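Exodeoxyribonuclease III (Methanosarcina mazei, PDB 5J8N) probably cleaves DNA at abasic sites and trims it from 3' ends as a magnesium-dependent nuclease of the exonuclease III (AP endonuclease) family. Local coordinates at residues A[95-100]-A[106-111]; A[127-132]-A[150-155]; A[134-139]-A[187-192]; A[159-164]-A[171-176]; A[179-184]-A[221-226]. The protein carries 3 engineered substitutions. All blocks are in the same frame, centred on the assembly; numbering follows the deposited sequence.

Contact 1: A[95-100]-A[106-111]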
# COMPACT_ATOMS: atom_id res chain seq x y z
N GLY A 95 8.51 -7.08 8.55
CA GLY A 95 8.77 -6.76 7.14
C GLY A 95 7.63 -6.13 6.41
O GLY A 95 7.35 -6.47 5.22
N ARG A 96 7.02 -5.12 7.04
CA ARG A 96 5.83 -4.47 6.53
C ARG A 96 6.06 -3.07 6.01
O ARG A 96 5.10 -2.46 5.55
CB ARG A 96 4.80 -4.35 7.67
CG ARG A 96 4.28 -5.66 8.16
CD ARG A 96 3.30 -5.39 9.31
NE ARG A 96 2.83 -6.70 9.68
CZ ARG A 96 1.92 -7.36 9.00
NH1 ARG A 96 1.31 -6.78 7.98
NH2 ARG A 96 1.58 -8.61 9.39
N PHE A 97 7.29 -2.55 6.08
CA PHE A 97 7.51 -1.12 5.90
C PHE A 97 8.80 -0.91 5.16
O PHE A 97 9.87 -1.35 5.60
CB PHE A 97 7.55 -0.46 7.28
CG PHE A 97 7.75 1.02 7.27
CD1 PHE A 97 9.00 1.56 7.11
CD2 PHE A 97 6.64 1.86 7.48
CE1 PHE A 97 9.19 3.00 7.17
CE2 PHE A 97 6.82 3.26 7.55
CZ PHE A 97 8.08 3.79 7.36
N LEU A 98 8.70 -0.20 4.06
CA LEU A 98 9.90 0.13 3.27
C LEU A 98 9.87 1.57 2.81
O LEU A 98 8.93 1.98 2.08
CB LEU A 98 9.97 -0.85 2.07
CG LEU A 98 11.12 -0.63 1.11
CD1 LEU A 98 12.37 -0.87 1.81
CD2 LEU A 98 10.99 -1.60 -0.10
N ARG A 99 10.86 2.33 3.22
CA ARG A 99 11.02 3.74 2.86
C ARG A 99 12.06 3.90 1.78
O ARG A 99 13.21 3.42 1.90
CB ARG A 99 11.38 4.54 4.10
CG ARG A 99 11.79 5.97 3.78
CD ARG A 99 12.07 6.74 5.06
NE ARG A 99 12.66 8.05 4.76
CZ ARG A 99 13.07 8.88 5.68
NH1 ARG A 99 12.91 8.60 6.94
NH2 ARG A 99 13.64 10.02 5.30
N THR A 100 11.70 4.62 0.72
CA THR A 100 12.64 5.03 -0.31
C THR A 100 12.44 6.52 -0.55
O THR A 100 11.32 6.93 -0.90
CB THR A 100 12.42 4.23 -1.63
OG1 THR A 100 11.04 4.31 -1.98
CG2 THR A 100 12.83 2.78 -1.46
N VAL A 106 9.33 11.67 -0.21
CA VAL A 106 9.58 10.44 0.53
C VAL A 106 8.46 9.44 0.25
O VAL A 106 7.29 9.81 0.41
CB VAL A 106 9.64 10.71 2.03
CG1 VAL A 106 9.77 9.42 2.84
CG2 VAL A 106 10.82 11.69 2.36
N LEU A 107 8.80 8.20 -0.11
CA LEU A 107 7.81 7.16 -0.33
C LEU A 107 7.85 6.11 0.76
O LEU A 107 8.91 5.52 1.02
CB LEU A 107 8.07 6.49 -1.66
CG LEU A 107 7.15 5.33 -2.02
CD1 LEU A 107 5.66 5.74 -2.17
CD2 LEU A 107 7.61 4.68 -3.35
N LEU A 108 6.70 5.89 1.39
CA LEU A 108 6.56 4.81 2.38
C LEU A 108 5.65 3.76 1.80
O LEU A 108 4.48 4.07 1.50
CB LEU A 108 5.99 5.35 3.72
CG LEU A 108 6.74 6.58 4.31
CD1 LEU A 108 6.07 6.97 5.62
CD2 LEU A 108 8.25 6.33 4.47
N ASN A 109 6.15 2.55 1.66
CA ASN A 109 5.41 1.42 1.12
C ASN A 109 5.08 0.48 2.27
O ASN A 109 6.01 -0.02 2.92
CB ASN A 109 6.29 0.75 0.06
CG ASN A 109 5.66 -0.52 -0.51
OD1 ASN A 109 4.47 -0.73 -0.33
ND2 ASN A 109 6.44 -1.32 -1.27
N ILE A 110 3.81 0.27 2.55
CA ILE A 110 3.41 -0.40 3.79
C ILE A 110 2.35 -1.48 3.61
O ILE A 110 1.35 -1.25 2.91
CB ILE A 110 2.88 0.64 4.82
CG1 ILE A 110 3.88 1.82 4.95
CG2 ILE A 110 2.61 -0.01 6.20
CD1 ILE A 110 3.40 2.92 5.89
N TYR A 111 2.58 -2.62 4.24
CA TYR A 111 1.59 -3.68 4.36
C TYR A 111 1.08 -3.62 5.81
O TYR A 111 1.68 -4.20 6.72
CB TYR A 111 2.22 -5.06 4.03
CG TYR A 111 1.30 -6.22 4.18
CD1 TYR A 111 -0.01 -6.16 3.73
CD2 TYR A 111 1.73 -7.39 4.79
CE1 TYR A 111 -0.90 -7.23 3.92
CE2 TYR A 111 0.85 -8.50 4.91
CZ TYR A 111 -0.47 -8.38 4.48
OH TYR A 111 -1.35 -9.43 4.62
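Arg96 and Tyr111 close the open end of an antiparallel beta hairpin whose two strands, 97-100 and 106-111, run at 166° to each other. The Arg96 chain, extended from CG to NE, lies over the carbonyl of Tyr111, and NH1 donates to Tyr111 O at 2.9 Å. That oxygen sits in the guanidinium plane, but the donor stands above the carbonyl plane, off the lone pairs. NH1 also comes within 3.3 Å of CD2 of the Tyr111 ring, with guanidinium and ring planes 30° apart. Tyr111 N in turn binds Arg96 O at 2.8 Å. Farther along, Leu98 with Asn109 and Thr100 with Leu107 are hydrogen-bonded pairs. Phe97 holds CG opposite its backbone N (chi1 -179°), which lays the ring beside Ile110; CD2 meets Ile110 CG1 at 3.7 Å, while CZ reaches Leu108 CD2. The same methyl, Leu108 CD2, packs at 3.6 Å on Arg99 CB, so the arginine lends its aliphatic part to this face, which helix 119-141 covers; Arg99 NE forms a salt bridge with Asp101. On the other face Asn109 hydrogen-bonds Gln37 and Thr73, linking the hairpin to the second sheet of the DNase I-like sandwich. Tyr111, predicted to be catalytic, is thus gripped through both backbone N and O by Arg96, itself paired with Glu94, and this double hold is likely to limit movement of the strand end that carries the phenol.

Contact 2: A[127-132]-A[150-155]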
# COMPACT_ATOMS: atom_id res chain seq x y z
N ALA A 127 -1.61 -0.74 17.30
CA ALA A 127 -0.31 -0.24 17.76
C ALA A 127 0.58 0.15 16.55
O ALA A 127 1.32 1.15 16.57
CB ALA A 127 0.37 -1.29 18.61
N PHE A 128 0.53 -0.65 15.50
CA PHE A 128 1.26 -0.34 14.26
C PHE A 128 0.76 0.97 13.69
O PHE A 128 1.56 1.81 13.28
CB PHE A 128 1.13 -1.51 13.25
CG PHE A 128 2.01 -1.37 12.06
CD1 PHE A 128 1.67 -0.53 11.05
CD2 PHE A 128 3.17 -2.17 11.93
CE1 PHE A 128 2.47 -0.37 9.91
CE2 PHE A 128 3.97 -2.03 10.79
CZ PHE A 128 3.62 -1.13 9.78
N TYR A 129 -0.55 1.15 13.62
CA TYR A 129 -1.14 2.40 13.11
C TYR A 129 -0.57 3.58 13.95
O TYR A 129 -0.20 4.61 13.36
CB TYR A 129 -2.66 2.35 13.28
CG TYR A 129 -3.44 1.67 12.19
CD1 TYR A 129 -2.90 1.39 10.91
CD2 TYR A 129 -4.77 1.39 12.42
CE1 TYR A 129 -3.71 0.81 9.89
CE2 TYR A 129 -5.58 0.84 11.41
CZ TYR A 129 -5.04 0.55 10.16
OH TYR A 129 -5.85 0.01 9.20
N ASP A 130 -0.53 3.46 15.28
CA ASP A 130 -0.06 4.57 16.12
C ASP A 130 1.40 4.89 15.81
O ASP A 130 1.79 6.05 15.70
CB ASP A 130 -0.20 4.19 17.59
CG ASP A 130 -1.64 4.21 18.07
OD1 ASP A 130 -2.47 4.90 17.43
OD2 ASP A 130 -1.93 3.56 19.11
N ALA A 131 2.23 3.85 15.68
CA ALA A 131 3.65 4.06 15.41
C ALA A 131 3.83 4.68 14.05
O ALA A 131 4.65 5.56 13.88
CB ALA A 131 4.43 2.75 15.51
N PHE A 132 3.12 4.17 13.04
CA PHE A 132 3.19 4.78 11.75
C PHE A 132 2.79 6.25 11.75
O PHE A 132 3.49 7.08 11.13
CB PHE A 132 2.30 3.99 10.77
CG PHE A 132 1.90 4.84 9.55
CD1 PHE A 132 2.83 5.11 8.58
CD2 PHE A 132 0.64 5.44 9.46
CE1 PHE A 132 2.51 5.94 7.47
CE2 PHE A 132 0.34 6.28 8.39
CZ PHE A 132 1.27 6.56 7.44
N GLY A 150 -0.15 1.60 0.07
CA GLY A 150 -0.17 0.20 0.46
C GLY A 150 -1.53 -0.21 0.92
O GLY A 150 -2.57 0.42 0.64
N ASP A 151 -1.53 -1.36 1.59
CA ASP A 151 -2.73 -2.07 2.01
C ASP A 151 -2.96 -1.71 3.45
O ASP A 151 -2.22 -2.18 4.33
CB ASP A 151 -2.50 -3.55 1.80
CG ASP A 151 -3.60 -4.41 2.30
OD1 ASP A 151 -4.64 -3.92 2.76
OD2 ASP A 151 -3.41 -5.67 2.23
N VAL A 152 -3.95 -0.85 3.67
CA VAL A 152 -4.27 -0.37 5.02
C VAL A 152 -5.08 -1.44 5.76
O VAL A 152 -5.19 -1.39 6.99
CB VAL A 152 -5.03 0.96 4.86
CG1 VAL A 152 -5.55 1.50 6.19
CG2 VAL A 152 -4.12 1.98 4.17
N ASN A 153 -5.69 -2.39 5.04
CA ASN A 153 -6.51 -3.44 5.67
C ASN A 153 -7.70 -2.88 6.44
O ASN A 153 -8.25 -3.57 7.30
CB ASN A 153 -5.66 -4.38 6.55
CG ASN A 153 -5.24 -5.63 5.81
OD1 ASN A 153 -6.08 -6.30 5.21
ND2 ASN A 153 -3.93 -5.90 5.76
N THR A 154 -8.16 -1.68 6.02
CA THR A 154 -9.37 -1.07 6.56
C THR A 154 -10.07 -0.30 5.46
O THR A 154 -9.38 0.36 4.65
CB THR A 154 -9.02 -0.08 7.74
OG1 THR A 154 -8.39 -0.82 8.80
CG2 THR A 154 -10.28 0.58 8.32
N ALA A 155 -11.40 -0.42 5.41
CA ALA A 155 -12.24 0.42 4.54
C ALA A 155 -12.67 1.61 5.38
O ALA A 155 -13.30 1.45 6.42
CB ALA A 155 -13.48 -0.41 4.04
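Tyr129 reaches from helix 119-141 to the loop after strand 146-149 and meets it through its hydroxyl. Its ring points end-on at the loop, so that Val152 O and Thr154 OG1 both lie at the ring edge, near its plane. The hydroxyl donates to Val152 O at 2.7 Å, tilted 24° from the carbonyl plane, and accepts from Thr154 OG1, also at 2.7 Å. Thr154 crosses the tyrosine obliquely; its OG1 lies opposite the carbonyl carbon (chi1 -61°), which turns the hydroxyl to the phenol. Val152 crosses at about a right angle and brings CG1 to 3.4 Å from Tyr129 OH, an apolar flank beside the polar pair. Trp180 stacks on the Tyr129 ring. Lys125, from the same helix, hydrogen-bonds both Thr154 OG1 and Asn153 O, giving the loop a second tie to the helix. Within the loop, Asn153 N makes a weak bond to Asp151 OD1 at 2.9 Å. Asp151 and Asn153 are predicted to serve in catalysis and metal binding, as in other enzymes of this family; Asp151 OD2 is held by Asn10, and the Asn153 amide by Phe112 O and Asn114. One buried phenol therefore acts as donor and acceptor at once, satisfying a loop carbonyl and a threonine hydroxyl on both sides of Asn153, and as a second-shell residue it probably steadies the backbone that presents the two active-site side chains.

Contact 3: A[134-139]-A[187-192]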
# COMPACT_ATOMS: atom_id res chain seq x y z
N ASP A 134 2.95 8.42 14.12
CA ASP A 134 3.99 9.24 14.73
C ASP A 134 5.20 9.38 13.82
O ASP A 134 5.81 10.46 13.73
CB ASP A 134 4.42 8.67 16.10
CG ASP A 134 3.36 8.86 17.18
OD1 ASP A 134 2.41 9.64 17.00
OD2 ASP A 134 3.45 8.20 18.21
N TYR A 135 5.57 8.31 13.14
CA TYR A 135 6.67 8.31 12.21
C TYR A 135 6.41 9.28 11.07
O TYR A 135 7.29 10.10 10.76
CB TYR A 135 6.89 6.90 11.69
CG TYR A 135 8.04 6.74 10.77
CD1 TYR A 135 7.93 7.10 9.42
CD2 TYR A 135 9.27 6.26 11.24
CE1 TYR A 135 9.02 6.94 8.56
CE2 TYR A 135 10.35 6.10 10.38
CZ TYR A 135 10.20 6.44 9.03
OH TYR A 135 11.29 6.26 8.20
N ALA A 136 5.25 9.17 10.43
CA ALA A 136 4.94 10.06 9.31
C ALA A 136 4.87 11.49 9.81
O ALA A 136 5.43 12.38 9.15
CB ALA A 136 3.65 9.61 8.71
N ASN A 137 4.25 11.74 10.96
CA ASN A 137 4.13 13.11 11.44
C ASN A 137 5.50 13.72 11.71
O ASN A 137 5.71 14.89 11.48
CB ASN A 137 3.24 13.16 12.67
CG ASN A 137 1.75 13.07 12.31
OD1 ASN A 137 1.36 13.17 11.16
ND2 ASN A 137 0.91 12.90 13.33
N ALA A 138 6.47 12.94 12.20
CA ALA A 138 7.78 13.50 12.44
C ALA A 138 8.41 13.93 11.13
O ALA A 138 9.01 15.01 11.10
CB ALA A 138 8.66 12.48 13.21
N LEU A 139 8.32 13.11 10.09
CA LEU A 139 8.85 13.52 8.78
C LEU A 139 8.14 14.78 8.23
O LEU A 139 8.77 15.68 7.68
CB LEU A 139 8.76 12.40 7.75
CG LEU A 139 9.71 11.22 8.05
CD1 LEU A 139 9.48 10.14 7.00
CD2 LEU A 139 11.14 11.66 8.05
N ALA A 187 -4.50 14.77 10.60
CA ALA A 187 -3.14 15.24 10.85
C ALA A 187 -2.53 15.93 9.65
O ALA A 187 -1.45 16.47 9.74
CB ALA A 187 -2.25 14.08 11.28
N GLY A 188 -3.25 15.93 8.52
CA GLY A 188 -2.85 16.69 7.35
C GLY A 188 -2.44 15.82 6.18
O GLY A 188 -1.45 16.11 5.50
N TYR A 189 -3.21 14.77 5.91
CA TYR A 189 -2.95 13.89 4.81
C TYR A 189 -4.23 13.75 3.99
O TYR A 189 -5.34 13.86 4.55
CB TYR A 189 -2.46 12.50 5.28
CG TYR A 189 -1.20 12.56 6.14
CD1 TYR A 189 -1.30 12.73 7.51
CD2 TYR A 189 0.08 12.38 5.57
CE1 TYR A 189 -0.18 12.80 8.29
CE2 TYR A 189 1.21 12.46 6.36
CZ TYR A 189 1.06 12.64 7.71
OH TYR A 189 2.19 12.69 8.52
N LEU A 190 -4.05 13.41 2.72
CA LEU A 190 -5.16 13.26 1.77
C LEU A 190 -5.25 11.88 1.24
O LEU A 190 -4.22 11.28 0.87
CB LEU A 190 -4.98 14.23 0.58
CG LEU A 190 -4.81 15.66 0.98
CD1 LEU A 190 -4.53 16.50 -0.28
CD2 LEU A 190 -6.06 16.16 1.71
N ASP A 191 -6.47 11.32 1.18
CA ASP A 191 -6.76 10.05 0.50
C ASP A 191 -6.82 10.38 -1.01
O ASP A 191 -7.76 11.03 -1.50
CB ASP A 191 -8.08 9.49 1.06
CG ASP A 191 -8.53 8.24 0.42
OD1 ASP A 191 -8.05 7.84 -0.64
OD2 ASP A 191 -9.44 7.60 1.00
N SER A 192 -5.79 10.02 -1.75
CA SER A 192 -5.66 10.56 -3.11
C SER A 192 -6.86 10.19 -4.02
O SER A 192 -7.31 11.03 -4.80
CB SER A 192 -4.32 10.16 -3.75
OG SER A 192 -4.23 8.76 -3.91
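The Tyr189 ring receives Asn137 OD1 at its edge, in plane, while Ala136 CB approaches it obliquely. Amide and ring planes lie 16° apart, nearly coplanar, so the asparagine extends the flat phenol rather than covering it. This is helix-on-sheet packing in the DNase I-like alpha/beta sandwich: helix 119-141 meets short strand 189-191, an antiparallel neighbour of strand 218-227. The hydroxyl of Tyr189 donates to Asn137 OD1 at 2.8 Å, with the donor tilted 18° from the carbonyl plane. Asn137 keeps CG beside its own backbone N (chi1 -78°), which swings the amide off the helix side to the phenol. The hydroxyl also lies close to the helix itself, Tyr189 OH being 3.2 Å from Ala136 C and 3.4 Å from Ala136 CB. Phe184, Leu146 and Ile148 pack about the ring farther in, so it spans from the sheet to the helix surface. Replacing Tyr189 by an alanine would probably leave Asn137 OD1 without its donor and open a gap between Ala136 and the sheet. At the outer side the turn Ala187-Gly188, where the preceding helix ends, finishes the contact: Ala187 CB packs against the Asn137 amide, 3.7 Å from OD1 and 3.9 Å from ND2.

Contact 4: A[159-164]-A[171-176]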
# COMPACT_ATOMS: atom_id res chain seq x y z
N ILE A 159 -18.99 4.03 2.20
CA ILE A 159 -18.90 4.00 0.74
C ILE A 159 -17.70 3.15 0.28
O ILE A 159 -17.63 2.80 -0.91
CB ILE A 159 -18.82 5.44 0.17
CG1 ILE A 159 -19.14 5.53 -1.30
CG2 ILE A 159 -17.51 6.13 0.50
CD1 ILE A 159 -19.14 6.95 -1.78
N ASP A 160 -16.77 2.82 1.20
CA ASP A 160 -15.58 2.07 0.81
C ASP A 160 -15.75 0.56 0.85
O ASP A 160 -14.79 -0.17 0.63
CB ASP A 160 -14.41 2.49 1.68
CG ASP A 160 -14.04 3.93 1.44
OD1 ASP A 160 -13.80 4.25 0.24
OD2 ASP A 160 -13.99 4.76 2.37
N LEU A 161 -16.96 0.05 1.06
CA LEU A 161 -17.20 -1.38 0.84
C LEU A 161 -18.63 -1.62 0.44
O LEU A 161 -19.52 -0.80 0.67
CB LEU A 161 -16.82 -2.25 2.08
CG LEU A 161 -17.72 -2.22 3.32
CD1 LEU A 161 -17.27 -3.32 4.34
CD2 LEU A 161 -17.62 -0.83 4.01
N ALA A 162 -18.86 -2.76 -0.22
CA ALA A 162 -20.19 -3.05 -0.72
C ALA A 162 -21.21 -3.42 0.34
O ALA A 162 -22.39 -3.16 0.13
CB ALA A 162 -20.12 -4.19 -1.77
N ARG A 163 -20.78 -4.05 1.43
CA ARG A 163 -21.70 -4.52 2.45
C ARG A 163 -21.33 -4.00 3.82
O ARG A 163 -20.97 -4.80 4.72
CB ARG A 163 -21.72 -6.04 2.46
CG ARG A 163 -21.97 -6.65 1.07
CD ARG A 163 -23.41 -6.50 0.62
NE ARG A 163 -23.77 -7.63 -0.24
CZ ARG A 163 -23.95 -7.56 -1.55
NH1 ARG A 163 -23.83 -6.40 -2.18
NH2 ARG A 163 -24.26 -8.65 -2.23
N PRO A 164 -21.43 -2.69 4.02
CA PRO A 164 -21.00 -2.15 5.31
C PRO A 164 -21.82 -2.69 6.47
O PRO A 164 -21.25 -2.97 7.52
CB PRO A 164 -21.23 -0.64 5.18
CG PRO A 164 -22.19 -0.48 4.06
CD PRO A 164 -21.90 -1.63 3.11
N SER A 171 -12.86 -6.95 11.84
CA SER A 171 -11.65 -6.14 11.60
C SER A 171 -11.48 -5.88 10.11
O SER A 171 -11.54 -6.80 9.28
CB SER A 171 -10.41 -6.85 12.19
OG SER A 171 -9.23 -6.06 11.86
N GLY A 172 -11.29 -4.60 9.77
CA GLY A 172 -11.43 -4.14 8.40
C GLY A 172 -12.48 -3.04 8.37
O GLY A 172 -12.43 -2.15 7.52
N PHE A 173 -13.47 -3.14 9.25
CA PHE A 173 -14.51 -2.13 9.27
C PHE A 173 -14.99 -1.85 10.68
O PHE A 173 -16.16 -1.51 10.87
CB PHE A 173 -15.70 -2.53 8.36
CG PHE A 173 -16.52 -1.34 7.92
CD1 PHE A 173 -15.91 -0.26 7.26
CD2 PHE A 173 -17.89 -1.26 8.19
CE1 PHE A 173 -16.63 0.89 6.92
CE2 PHE A 173 -18.65 -0.10 7.82
CZ PHE A 173 -17.99 0.96 7.18
N LEU A 174 -14.10 -2.01 11.67
CA LEU A 174 -14.45 -1.68 13.05
C LEU A 174 -14.45 -0.19 13.28
O LEU A 174 -13.61 0.52 12.73
CB LEU A 174 -13.49 -2.34 14.04
CG LEU A 174 -13.49 -3.88 14.02
CD1 LEU A 174 -12.31 -4.37 14.85
CD2 LEU A 174 -14.76 -4.45 14.64
N PRO A 175 -15.38 0.31 14.12
CA PRO A 175 -15.34 1.75 14.39
C PRO A 175 -13.96 2.28 14.78
O PRO A 175 -13.56 3.36 14.28
CB PRO A 175 -16.37 1.91 15.54
CG PRO A 175 -17.43 0.83 15.21
CD PRO A 175 -16.55 -0.36 14.75
N GLU A 176 -13.19 1.58 15.61
CA GLU A 176 -11.92 2.10 16.07
C GLU A 176 -10.88 2.17 14.95
O GLU A 176 -10.00 3.04 14.94
CB GLU A 176 -11.41 1.25 17.23
CG GLU A 176 -11.38 -0.26 16.90
CD GLU A 176 -12.62 -1.05 17.35
OE1 GLU A 176 -12.42 -2.21 17.82
OE2 GLU A 176 -13.79 -0.57 17.28
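Leu161 sets a methyl over the Phe173 ring in a CH-pi contact that fastens together two parts of the long loop between strand 146-149 and helix 175-186 of this DNase I-like fold. CD2 of Leu161 lies 3.6 Å from the centroid of the Phe173 ring, 16° off its normal and shifted somewhat toward the rim. That reach depends on an unusual leucine torsion: CG sits between backbone N and carbonyl carbon (chi1 73°), from where the branch leans over the phenyl face. The second kind of contact is plain apolar packing. Pro164 comes obliquely, its CB 3.7 Å from Phe173 CE2, so leucine and proline together form the bed in which the phenyl rests. Trp219 of strand 218-227 touches both Leu161 and Phe173 and joins this small cluster to the sheet. Polar ties lie around it: Asp160 forms salt bridges with Arg220 and Arg194, and Glu177 OE1 accepts from Gly172 N and Leu174 N at the start of helix 175-186. Exchange of Phe173 for a serine would probably strip Leu161 and Pro164 of their shared partner and leave the two loop parts less firmly joined. At the leucine's closest point, Leu161 CD2 stands 3.5 Å from Phe173 CE1.

Contact 5: A[179-184]-A[221-226]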
# COMPACT_ATOMS: atom_id res chain seq x y z
N ALA A 179 -11.89 5.14 12.90
CA ALA A 179 -11.61 6.36 13.68
C ALA A 179 -10.13 6.67 13.54
O ALA A 179 -9.72 7.84 13.48
CB ALA A 179 -12.01 6.20 15.14
N TRP A 180 -9.29 5.63 13.54
CA TRP A 180 -7.86 5.90 13.38
C TRP A 180 -7.62 6.54 12.02
O TRP A 180 -6.81 7.47 11.91
CB TRP A 180 -7.00 4.64 13.56
CG TRP A 180 -5.57 5.00 13.27
CD1 TRP A 180 -4.69 5.58 14.13
CD2 TRP A 180 -4.91 4.95 11.99
NE1 TRP A 180 -3.50 5.86 13.47
CE2 TRP A 180 -3.62 5.47 12.16
CE3 TRP A 180 -5.27 4.46 10.74
CZ2 TRP A 180 -2.68 5.54 11.11
CZ3 TRP A 180 -4.35 4.52 9.69
CH2 TRP A 180 -3.06 5.08 9.88
N MET A 181 -8.27 6.06 10.95
CA MET A 181 -8.10 6.69 9.64
C MET A 181 -8.55 8.16 9.68
O MET A 181 -7.88 9.02 9.09
CB MET A 181 -8.86 5.91 8.61
CG MET A 181 -8.24 4.50 8.35
SD MET A 181 -8.83 3.72 6.85
CE MET A 181 -8.05 4.74 5.62
N ASP A 182 -9.63 8.47 10.39
CA ASP A 182 -10.05 9.85 10.54
C ASP A 182 -8.91 10.67 11.16
O ASP A 182 -8.60 11.79 10.71
CB ASP A 182 -11.28 9.98 11.44
CG ASP A 182 -12.56 9.42 10.83
OD1 ASP A 182 -12.71 9.38 9.57
OD2 ASP A 182 -13.46 9.05 11.65
N LYS A 183 -8.31 10.13 12.23
CA LYS A 183 -7.26 10.83 12.99
C LYS A 183 -6.04 11.04 12.08
O LYS A 183 -5.45 12.13 12.07
CB LYS A 183 -6.90 10.02 14.22
CG LYS A 183 -5.76 10.61 15.04
CD LYS A 183 -5.38 9.55 16.09
CE LYS A 183 -4.19 10.01 16.93
NZ LYS A 183 -3.87 8.99 17.99
N PHE A 184 -5.67 10.02 11.31
CA PHE A 184 -4.56 10.11 10.37
C PHE A 184 -4.81 11.26 9.36
O PHE A 184 -4.00 12.16 9.21
CB PHE A 184 -4.44 8.74 9.69
CG PHE A 184 -3.53 8.67 8.48
CD1 PHE A 184 -2.36 9.43 8.36
CD2 PHE A 184 -3.83 7.75 7.48
CE1 PHE A 184 -1.53 9.29 7.23
CE2 PHE A 184 -3.01 7.62 6.36
CZ PHE A 184 -1.87 8.39 6.25
N LEU A 221 -9.37 -1.35 0.35
CA LEU A 221 -8.36 -1.55 1.40
C LEU A 221 -7.03 -0.92 1.06
O LEU A 221 -6.17 -0.81 1.93
CB LEU A 221 -8.11 -3.05 1.62
CG LEU A 221 -9.38 -3.86 1.95
CD1 LEU A 221 -9.01 -5.30 2.19
CD2 LEU A 221 -10.04 -3.28 3.23
N ASP A 222 -6.85 -0.55 -0.22
CA ASP A 222 -5.55 -0.08 -0.72
C ASP A 222 -5.68 1.36 -1.09
O ASP A 222 -6.65 1.77 -1.74
CB ASP A 222 -5.13 -0.93 -1.94
CG ASP A 222 -5.06 -2.37 -1.57
OD1 ASP A 222 -4.03 -2.79 -0.99
OD2 ASP A 222 -6.07 -3.09 -1.77
N TYR A 223 -4.67 2.16 -0.71
CA TYR A 223 -4.74 3.61 -0.80
C TYR A 223 -3.38 4.19 -1.19
O TYR A 223 -2.34 3.54 -0.97
CB TYR A 223 -5.11 4.21 0.56
CG TYR A 223 -6.40 3.77 1.20
CD1 TYR A 223 -6.51 2.51 1.81
CD2 TYR A 223 -7.49 4.65 1.28
CE1 TYR A 223 -7.68 2.11 2.43
CE2 TYR A 223 -8.70 4.25 1.90
CZ TYR A 223 -8.74 2.99 2.50
OH TYR A 223 -9.91 2.65 3.16
N VAL A 224 -3.41 5.40 -1.71
CA VAL A 224 -2.18 6.20 -1.70
C VAL A 224 -2.55 7.49 -1.02
O VAL A 224 -3.45 8.23 -1.44
CB VAL A 224 -1.56 6.45 -3.09
CG1 VAL A 224 -0.21 7.13 -2.92
CG2 VAL A 224 -1.41 5.14 -3.89
N PHE A 225 -1.87 7.80 0.08
CA PHE A 225 -2.03 9.05 0.81
C PHE A 225 -0.92 10.00 0.49
O PHE A 225 0.21 9.56 0.20
CB PHE A 225 -2.04 8.80 2.32
CG PHE A 225 -3.02 7.75 2.75
CD1 PHE A 225 -4.38 8.07 2.89
CD2 PHE A 225 -2.59 6.49 3.00
CE1 PHE A 225 -5.30 7.08 3.32
CE2 PHE A 225 -3.49 5.49 3.42
CZ PHE A 225 -4.86 5.80 3.55
N VAL A 226 -1.22 11.27 0.51
CA VAL A 226 -0.14 12.30 0.40
C VAL A 226 -0.29 13.29 1.51
O VAL A 226 -1.39 13.62 1.96
CB VAL A 226 -0.13 13.01 -0.97
CG1 VAL A 226 0.13 11.97 -2.11
CG2 VAL A 226 -1.42 13.83 -1.22
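Phe184 and Phe225 form a T-shaped (edge-to-face) pair between helix 179-184 and strand 222-226. The phenyl edge of Phe184 stands on the face of Phe225, with CE2 above the ring centre, centroids 4.7 Å apart and planes at 69°. Phe184 sends CG away from its backbone N (chi1 169°), carrying the ring out from the helix so that its edge meets the Phe225 face; Phe184 CE2 is 3.6 Å from Phe225 CD2. The second interaction is Met-aromatic. Met181 and Tyr223 come from opposite directions, and the methyl CE lies over the tyrosine face, 4.0 Å from the ring centroid. SD of Met181 is farther off and oblique, 5.2 Å from that centroid, so the methyl makes the close approach. A bend at the last torsion of the thioether (chi3 71°) turns CE inward, where it also meets the edge of Phe225, 3.9 Å from Phe225 CZ. One methyl of Met181 thus touches both strand aromatics. These are apolar contacts throughout; the polar end of Tyr223 is bound by Thr154 O. On the same strand Asp222, predicted to be important for catalysis, hydrogen-bonds His248. Side by side with helix 119-141, whose Phe132 packs edge-to-face with Phe184, helix 175-186 covers this part of the sheet, while Val224 and Val226 face strand 251-256 of the other sheet.

How the contacts relate
Along the chain contact 1 closes first; contacts 2 and 3 then interlock, both starting from helix 119-141, and contacts 3 and 5 also alternate. Contact 4 falls between the two segments of contact 3 and shares helix 175-186 with contact 5. Contacts 1, 3 and 5 all reach the same mixed sheet, where strands 189-191 and 218-227 are neighbours. Contacts 2 and 5 are closest, with centres 8 Å apart, and touch through Thr154 and Tyr223; contacts 1 and 4 are farthest, at 24 Å. Tyr111, Asp151, Asn153 and Asp222, all predicted active-site residues, thus come from contacts 1, 2 and 5, while contacts 3 and 4 pack farther out.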